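Local coordinates for protein restriction endonuclease (Mycobacterium sp., PDB 4F0Q) that cuts DNA in a cytosine methylation-dependent manner, working as a tetramer whose subunits probably join a modification-reading region to a PD-(D/E)XK-type nuclease, at residues 67-71 with 131-135; 82-88 with 154-159. All coordinates share one frame; numbering follows the deposited sequence.

How the contacts relate
Contact 2 builds part of a mixed beta sheet, and contact 1 lays a helix against that sheet. Their centres are about 8 Å apart. Strands 67-69 and 85-88 bring them together: Asn69 N lies 2.9 Å from Ala86 O, and Gly67 O lies 2.9 Å from Arg88 N, probable hydrogen bonds that join the two strands antiparallel. Helix 130-142 serves both contacts, meeting Ile68 in contact 1 and, further along, Ile85 and Pro154 in contact 2 through Ala138. All four segments lie in the N-terminal family region of the PUA clan, probably the modification-reading part. The magnesium ion is held elsewhere, by Asp334, Gln355 and Ala356 in the nuclease region.

Contact 1 (67-71 with 131-135)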
ATOM      1  N   GLY A  67     -21.993   8.179 -30.561  1.00 27.69           N
ATOM      2  CA  GLY A  67     -20.601   8.533 -30.371  1.00 23.36           C
ATOM      3  C   GLY A  67     -20.360   9.951 -29.895  1.00 17.98           C
ATOM      4  O   GLY A  67     -20.964  10.409 -28.926  1.00 16.89           O
ATOM      5  N   ILE A  68     -19.468  10.648 -30.591  1.00 17.64           N
ATOM      6  CA  ILE A  68     -19.024  11.974 -30.181  1.00 21.16           C
ATOM      7  C   ILE A  68     -19.656  13.070 -31.033  1.00 16.32           C
ATOM      8  O   ILE A  68     -19.581  13.038 -32.261  1.00 16.85           O
ATOM      9  CB  ILE A  68     -17.491  12.077 -30.258  1.00 18.07           C
ATOM     10  CG1 ILE A  68     -16.853  10.955 -29.434  1.00 17.70           C
ATOM     11  CG2 ILE A  68     -17.019  13.444 -29.781  1.00 17.88           C
ATOM     12  CD1 ILE A  68     -15.583  10.396 -30.030  1.00 14.81           C
ATOM     13  N   ASN A  69     -20.273  14.040 -30.366  1.00 18.84           N
ATOM     14  CA  ASN A  69     -20.986  15.117 -31.042  1.00 19.97           C
ATOM     15  C   ASN A  69     -20.527  16.486 -30.558  1.00 20.93           C
ATOM     16  O   ASN A  69     -20.126  16.645 -29.406  1.00 23.14           O
ATOM     17  CB  ASN A  69     -22.491  14.984 -30.813  1.00 21.20           C
ATOM     18  CG  ASN A  69     -23.010  13.596 -31.128  1.00 18.23           C
ATOM     19  OD1 ASN A  69     -23.488  13.337 -32.231  1.00 22.82           O
ATOM     20  ND2 ASN A  69     -22.921  12.695 -30.156  1.00 17.68           N
ATOM     21  N   ALA A  70     -20.600  17.478 -31.439  1.00 23.85           N
ATOM     22  CA  ALA A  70     -20.240  18.845 -31.079  1.00 23.24           C
ATOM     23  C   ALA A  70     -20.880  19.855 -32.024  1.00 25.30           C
ATOM     24  O   ALA A  70     -20.758  19.736 -33.242  1.00 26.43           O
ATOM     25  CB  ALA A  70     -18.728  19.012 -31.060  1.00 22.28           C
ATOM     26  N   PRO A  71     -21.577  20.853 -31.458  1.00 27.07           N
ATOM     27  CA  PRO A  71     -22.186  21.931 -32.243  1.00 31.32           C
ATOM     28  C   PRO A  71     -21.123  22.786 -32.922  1.00 33.03           C
ATOM     29  O   PRO A  71     -19.945  22.692 -32.570  1.00 32.44           O
ATOM     30  CB  PRO A  71     -22.924  22.760 -31.186  1.00 27.11           C
ATOM     31  CG  PRO A  71     -23.130  21.828 -30.039  1.00 24.93           C
ATOM     32  CD  PRO A  71     -21.923  20.949 -30.029  1.00 27.22           C
ATOM     33  N   GLY A 131     -14.583  12.363 -34.421  1.00 22.85           N
ATOM     34  CA  GLY A 131     -14.705  12.250 -32.980  1.00 15.94           C
ATOM     35  C   GLY A 131     -13.389  12.377 -32.243  1.00 15.94           C
ATOM     36  O   GLY A 131     -13.278  13.164 -31.305  1.00 16.88           O
ATOM     37  N   ASN A 132     -12.393  11.607 -32.668  1.00 21.60           N
ATOM     38  CA  ASN A 132     -11.069  11.653 -32.051  1.00 20.36           C
ATOM     39  C   ASN A 132     -10.386  13.005 -32.221  1.00 17.23           C
ATOM     40  O   ASN A 132      -9.620  13.432 -31.357  1.00 16.48           O
ATOM     41  CB  ASN A 132     -10.179  10.536 -32.595  1.00 19.27           C
ATOM     42  CG  ASN A 132     -10.518   9.186 -32.006  1.00 16.12           C
ATOM     43  OD1 ASN A 132     -11.534   9.033 -31.333  1.00 17.00           O
ATOM     44  ND2 ASN A 132      -9.668   8.196 -32.255  1.00 15.17           N
ATOM     45  N   ARG A 133     -10.665  13.673 -33.335  1.00 18.13           N
ATOM     46  CA  ARG A 133     -10.137  15.010 -33.569  1.00 19.68           C
ATOM     47  C   ARG A 133     -10.752  15.993 -32.577  1.00 15.04           C
ATOM     48  O   ARG A 133     -10.056  16.848 -32.024  1.00 14.94           O
ATOM     49  CB  ARG A 133     -10.401  15.459 -35.009  1.00 18.74           C
ATOM     50  CG  ARG A 133      -9.899  16.861 -35.318  1.00 19.19           C
ATOM     51  CD  ARG A 133     -10.014  17.199 -36.798  1.00 25.98           C
ATOM     52  NE  ARG A 133      -9.029  16.489 -37.610  1.00 29.49           N
ATOM     53  CZ  ARG A 133      -9.295  15.413 -38.344  1.00 23.14           C
ATOM     54  NH1 ARG A 133     -10.524  14.915 -38.373  1.00 28.51           N
ATOM     55  NH2 ARG A 133      -8.334  14.838 -39.053  1.00 21.65           N
ATOM     56  N   LEU A 134     -12.055  15.859 -32.349  1.00 14.25           N
ATOM     57  CA  LEU A 134     -12.737  16.682 -31.354  1.00 14.94           C
ATOM     58  C   LEU A 134     -12.204  16.406 -29.950  1.00 13.70           C
ATOM     59  O   LEU A 134     -12.035  17.325 -29.147  1.00 14.07           O
ATOM     60  CB  LEU A 134     -14.248  16.440 -31.397  1.00 15.14           C
ATOM     61  CG  LEU A 134     -14.990  16.890 -32.657  1.00 16.60           C
ATOM     62  CD1 LEU A 134     -16.450  16.472 -32.591  1.00 19.01           C
ATOM     63  CD2 LEU A 134     -14.869  18.393 -32.843  1.00 17.69           C
ATOM     64  N   LEU A 135     -11.936  15.136 -29.665  1.00 16.90           N
ATOM     65  CA  LEU A 135     -11.429  14.730 -28.358  1.00 16.43           C
ATOM     66  C   LEU A 135     -10.011  15.235 -28.108  1.00 14.28           C
ATOM     67  O   LEU A 135      -9.659  15.568 -26.980  1.00 13.38           O
ATOM     68  CB  LEU A 135     -11.485  13.209 -28.200  1.00 17.98           C
ATOM     69  CG  LEU A 135     -12.872  12.566 -28.138  1.00 14.21           C
ATOM     70  CD1 LEU A 135     -12.755  11.076 -27.850  1.00 16.28           C
ATOM     71  CD2 LEU A 135     -13.743  13.250 -27.099  1.00 12.19           C
TER
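Ile68 is the bump of this contact and Gly131 the hollow that takes it. The isoleucine projects from strand 67-69 toward the helix, and its CD1 comes to 3.6 Å from Gly131 CA, an approach possible because the glycine carries no side chain. CD1 is turned out of a staggered position (chi2 144°), and it also meets Leu135 CD1, at 3.6 Å, the two side chains crossing at a slant. The second branch, CG2, lies over the same turn of helix, 4.0 Å from Gly131 O, and touches Leu134 CD1 at 4.2 Å.

Leu134 in turn reaches back to the chain after the strand: its CD1 rests 3.7 Å from Ala70 CB, where a small methyl leaves room for a bulky leucine tip. No hydrogen bond crosses between the segments; the contact is apolar, methyl against methyl and against the bare glycine backbone. Beyond them, Asp117 binds the backbone N of Gly131 and of Asn132, fixing the start of the helix beside Ile68.

The axes of strand 67-69 and helix 131-135 approach to 8.3 Å, at 59°. Such a helix laid slantwise over one face of a mixed sheet, with apolar residues between, is consistent with the PUA-like fold assigned to this region.

Contact 2 (82-88 with 154-159); sequences RALIAIR and PPLFLF
Ile85 and Ile87 each give an N-H to segment 154-159 and take one back through their carbonyl oxygens, the pattern of parallel strands. Ile85 N to Pro155 O (3.0 Å) and Ile87 N to Phe157 O (3.1 Å) are almost straight, at 178° and 176°. The return bonds are more bent: Phe159 N reaches Ile87 O at 2.8 Å, whereas Phe157 N to Ile85 O is weak. A water bridges the two strands, donating to Ile85 O at 2.7 Å and, weakly, to Phe157 O.

Around this backbone core, branched aliphatic residues suit the buried face that carries Ile85 and Ile87. There Ile87 CD1 touches Leu156 CD2 at 3.9 Å, and Ile87 also runs side by side with Leu158, pointing the same way. The Phe157 ring lies on the other face, that of Ala86, which is buried too. Leu84 sends CD1 over one face of this ring, 4.1 Å from Phe157 CD1; with CG between the backbone N and the carbonyl carbon (chi1 82°), the side chain crosses the ring at about a right angle. Before the strands pair, the chains meet through prolines, which have no N-H to leave unbonded: Pro154 CB packs on Arg82 O at 3.3 Å. Arg227 hydrogen-bonds to Arg82 O through NH2 and to Ala83 O through NE, holding this loop in place.

Further out, helix 130-142 lies against Ile85, Pro154 and Leu156, while Ile224 of helix 222-227 meets Leu84 and Phe157. Strand 67-69 pairs antiparallel with 85-89, and strand 175-193 flanks 156-166, leaving this parallel pair in the sheet's interior.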
ATOM      1  N   ARG A  82     -15.357  26.296 -28.426  1.00 21.92           N
ATOM      2  CA  ARG A  82     -16.257  25.158 -28.543  1.00 21.98           C
ATOM      3  C   ARG A  82     -17.127  25.087 -27.291  1.00 18.52           C
ATOM      4  O   ARG A  82     -16.616  24.965 -26.176  1.00 15.11           O
ATOM      5  CB  ARG A  82     -15.462  23.862 -28.709  1.00 22.53           C
ATOM      6  CG  ARG A  82     -16.291  22.675 -29.171  1.00 22.23           C
ATOM      7  CD  ARG A  82     -16.581  22.747 -30.662  1.00 29.01           C
ATOM      8  NE  ARG A  82     -15.354  22.749 -31.455  1.00 27.48           N
ATOM      9  CZ  ARG A  82     -15.320  22.664 -32.781  1.00 30.20           C
ATOM     10  NH1 ARG A  82     -16.449  22.564 -33.469  1.00 36.42           N
ATOM     11  NH2 ARG A  82     -14.157  22.675 -33.419  1.00 27.42           N
ATOM     12  N   ALA A  83     -18.441  25.174 -27.480  1.00 22.09           N
ATOM     13  CA  ALA A  83     -19.385  25.223 -26.366  1.00 14.04           C
ATOM     14  C   ALA A  83     -19.326  23.981 -25.481  1.00 14.50           C
ATOM     15  O   ALA A  83     -19.163  24.085 -24.265  1.00 14.55           O
ATOM     16  CB  ALA A  83     -20.798  25.436 -26.885  1.00 16.17           C
ATOM     17  N   LEU A  84     -19.461  22.811 -26.094  1.00 16.03           N
ATOM     18  CA  LEU A  84     -19.440  21.556 -25.351  1.00 14.68           C
ATOM     19  C   LEU A  84     -19.239  20.368 -26.279  1.00 15.27           C
ATOM     20  O   LEU A  84     -19.300  20.502 -27.501  1.00 19.72           O
ATOM     21  CB  LEU A  84     -20.740  21.369 -24.561  1.00 15.98           C
ATOM     22  CG  LEU A  84     -21.961  20.805 -25.299  1.00 17.58           C
ATOM     23  CD1 LEU A  84     -23.054  20.441 -24.307  1.00 18.67           C
ATOM     24  CD2 LEU A  84     -22.495  21.780 -26.339  1.00 21.95           C
ATOM     25  N   ILE A  85     -18.996  19.205 -25.686  1.00 18.68           N
ATOM     26  CA  ILE A  85     -18.961  17.954 -26.430  1.00 15.87           C
ATOM     27  C   ILE A  85     -19.969  16.977 -25.837  1.00 16.76           C
ATOM     28  O   ILE A  85     -19.854  16.576 -24.679  1.00 22.06           O
ATOM     29  CB  ILE A  85     -17.558  17.322 -26.434  1.00 16.21           C
ATOM     30  CG1 ILE A  85     -16.587  18.191 -27.235  1.00 16.81           C
ATOM     31  CG2 ILE A  85     -17.609  15.920 -27.019  1.00 17.63           C
ATOM     32  CD1 ILE A  85     -15.199  17.608 -27.345  1.00 13.31           C
ATOM     33  N   ALA A  86     -20.966  16.610 -26.636  1.00 19.19           N
ATOM     34  CA  ALA A  86     -22.014  15.699 -26.194  1.00 18.28           C
ATOM     35  C   ALA A  86     -21.692  14.269 -26.604  1.00 18.39           C
ATOM     36  O   ALA A  86     -21.590  13.963 -27.790  1.00 21.56           O
ATOM     37  CB  ALA A  86     -23.357  16.127 -26.762  1.00 18.11           C
ATOM     38  N   ILE A  87     -21.537  13.394 -25.616  1.00 17.59           N
ATOM     39  CA  ILE A  87     -21.171  12.007 -25.872  1.00 16.10           C
ATOM     40  C   ILE A  87     -22.313  11.043 -25.563  1.00 18.11           C
ATOM     41  O   ILE A  87     -22.876  11.057 -24.469  1.00 20.04           O
ATOM     42  CB  ILE A  87     -19.912  11.604 -25.074  1.00 17.06           C
ATOM     43  CG1 ILE A  87     -18.675  12.289 -25.657  1.00 14.74           C
ATOM     44  CG2 ILE A  87     -19.726  10.097 -25.079  1.00 18.22           C
ATOM     45  CD1 ILE A  87     -17.412  12.042 -24.865  1.00 21.67           C
ATOM     46  N   ARG A  88     -22.653  10.213 -26.545  1.00 21.53           N
ATOM     47  CA  ARG A  88     -23.697   9.210 -26.382  1.00 23.60           C
ATOM     48  C   ARG A  88     -23.096   7.810 -26.428  1.00 21.97           C
ATOM     49  O   ARG A  88     -22.669   7.339 -27.482  1.00 25.28           O
ATOM     50  CB  ARG A  88     -24.761   9.366 -27.468  1.00 22.56           C
ATOM     51  CG  ARG A  88     -25.842   8.300 -27.445  1.00 22.94           C
ATOM     52  CD  ARG A  88     -26.896   8.580 -28.500  1.00 28.28           C
ATOM     53  NE  ARG A  88     -27.841   7.478 -28.643  1.00 41.56           N
ATOM     54  CZ  ARG A  88     -28.870   7.485 -29.483  1.00 37.90           C
ATOM     55  NH1 ARG A  88     -29.090   8.540 -30.256  1.00 33.11           N
ATOM     56  NH2 ARG A  88     -29.681   6.437 -29.550  1.00 45.40           N
ATOM     57  N   PRO A 154     -14.256  22.858 -23.656  1.00 15.42           N
ATOM     58  CA  PRO A 154     -15.640  22.389 -23.769  1.00 13.18           C
ATOM     59  C   PRO A 154     -15.938  21.232 -22.821  1.00 13.77           C
ATOM     60  O   PRO A 154     -15.275  20.197 -22.889  1.00 18.98           O
ATOM     61  CB  PRO A 154     -15.729  21.920 -25.223  1.00 12.55           C
ATOM     62  CG  PRO A 154     -14.335  21.542 -25.581  1.00 14.44           C
ATOM     63  CD  PRO A 154     -13.442  22.482 -24.825  1.00 13.15           C
ATOM     64  N   PRO A 155     -16.929  21.410 -21.934  1.00 14.32           N
ATOM     65  CA  PRO A 155     -17.356  20.367 -20.995  1.00 17.16           C
ATOM     66  C   PRO A 155     -17.832  19.113 -21.718  1.00 13.36           C
ATOM     67  O   PRO A 155     -18.498  19.214 -22.746  1.00 15.25           O
ATOM     68  CB  PRO A 155     -18.528  21.021 -20.258  1.00 15.21           C
ATOM     69  CG  PRO A 155     -18.285  22.483 -20.383  1.00 16.82           C
ATOM     70  CD  PRO A 155     -17.661  22.670 -21.730  1.00 15.27           C
ATOM     71  N   LEU A 156     -17.491  17.945 -21.183  1.00 17.12           N
ATOM     72  CA  LEU A 156     -17.941  16.685 -21.765  1.00 18.91           C
ATOM     73  C   LEU A 156     -19.193  16.165 -21.068  1.00 16.05           C
ATOM     74  O   LEU A 156     -19.114  15.478 -20.049  1.00 16.97           O
ATOM     75  CB  LEU A 156     -16.829  15.631 -21.727  1.00 20.27           C
ATOM     76  CG  LEU A 156     -15.942  15.515 -22.971  1.00 15.13           C
ATOM     77  CD1 LEU A 156     -15.148  16.792 -23.213  1.00 13.56           C
ATOM     78  CD2 LEU A 156     -15.015  14.316 -22.858  1.00 14.47           C
ATOM     79  N   PHE A 157     -20.350  16.505 -21.629  1.00 17.33           N
ATOM     80  CA  PHE A 157     -21.629  16.040 -21.107  1.00 17.70           C
ATOM     81  C   PHE A 157     -21.883  14.603 -21.535  1.00 16.52           C
ATOM     82  O   PHE A 157     -22.094  14.323 -22.715  1.00 17.31           O
ATOM     83  CB  PHE A 157     -22.765  16.945 -21.589  1.00 13.64           C
ATOM     84  CG  PHE A 157     -22.936  18.190 -20.768  1.00 17.43           C
ATOM     85  CD1 PHE A 157     -21.900  19.099 -20.638  1.00 17.33           C
ATOM     86  CD2 PHE A 157     -24.137  18.454 -20.132  1.00 21.75           C
ATOM     87  CE1 PHE A 157     -22.056  20.244 -19.881  1.00 21.52           C
ATOM     88  CE2 PHE A 157     -24.300  19.601 -19.378  1.00 21.84           C
ATOM     89  CZ  PHE A 157     -23.259  20.496 -19.253  1.00 24.05           C
ATOM     90  N   LEU A 158     -21.857  13.695 -20.567  1.00 13.65           N
ATOM     91  CA  LEU A 158     -21.996  12.275 -20.854  1.00 15.98           C
ATOM     92  C   LEU A 158     -23.453  11.830 -20.881  1.00 15.63           C
ATOM     93  O   LEU A 158     -24.254  12.232 -20.041  1.00 13.97           O
ATOM     94  CB  LEU A 158     -21.210  11.447 -19.835  1.00 13.99           C
ATOM     95  CG  LEU A 158     -19.725  11.796 -19.722  1.00 15.77           C
ATOM     96  CD1 LEU A 158     -19.045  10.948 -18.662  1.00 14.13           C
ATOM     97  CD2 LEU A 158     -19.033  11.637 -21.067  1.00 19.15           C
ATOM     98  N   PHE A 159     -23.785  11.001 -21.864  1.00 17.95           N
ATOM     99  CA  PHE A 159     -25.106  10.397 -21.957  1.00 15.93           C
ATOM    100  C   PHE A 159     -24.965   8.926 -22.321  1.00 15.68           C
ATOM    101  O   PHE A 159     -24.011   8.542 -22.997  1.00 17.80           O
ATOM    102  CB  PHE A 159     -25.958  11.111 -23.009  1.00 16.19           C
ATOM    103  CG  PHE A 159     -26.251  12.547 -22.684  1.00 15.96           C
ATOM    104  CD1 PHE A 159     -27.350  12.885 -21.911  1.00 17.18           C
ATOM    105  CD2 PHE A 159     -25.433  13.560 -23.156  1.00 15.48           C
ATOM    106  CE1 PHE A 159     -27.624  14.204 -21.610  1.00 14.37           C
ATOM    107  CE2 PHE A 159     -25.702  14.882 -22.858  1.00 15.44           C
ATOM    108  CZ  PHE A 159     -26.799  15.204 -22.084  1.00 17.53           C
TER
HETATM  109  O   HOH W   1     -19.461  14.235 -23.368  1.00 28.84           O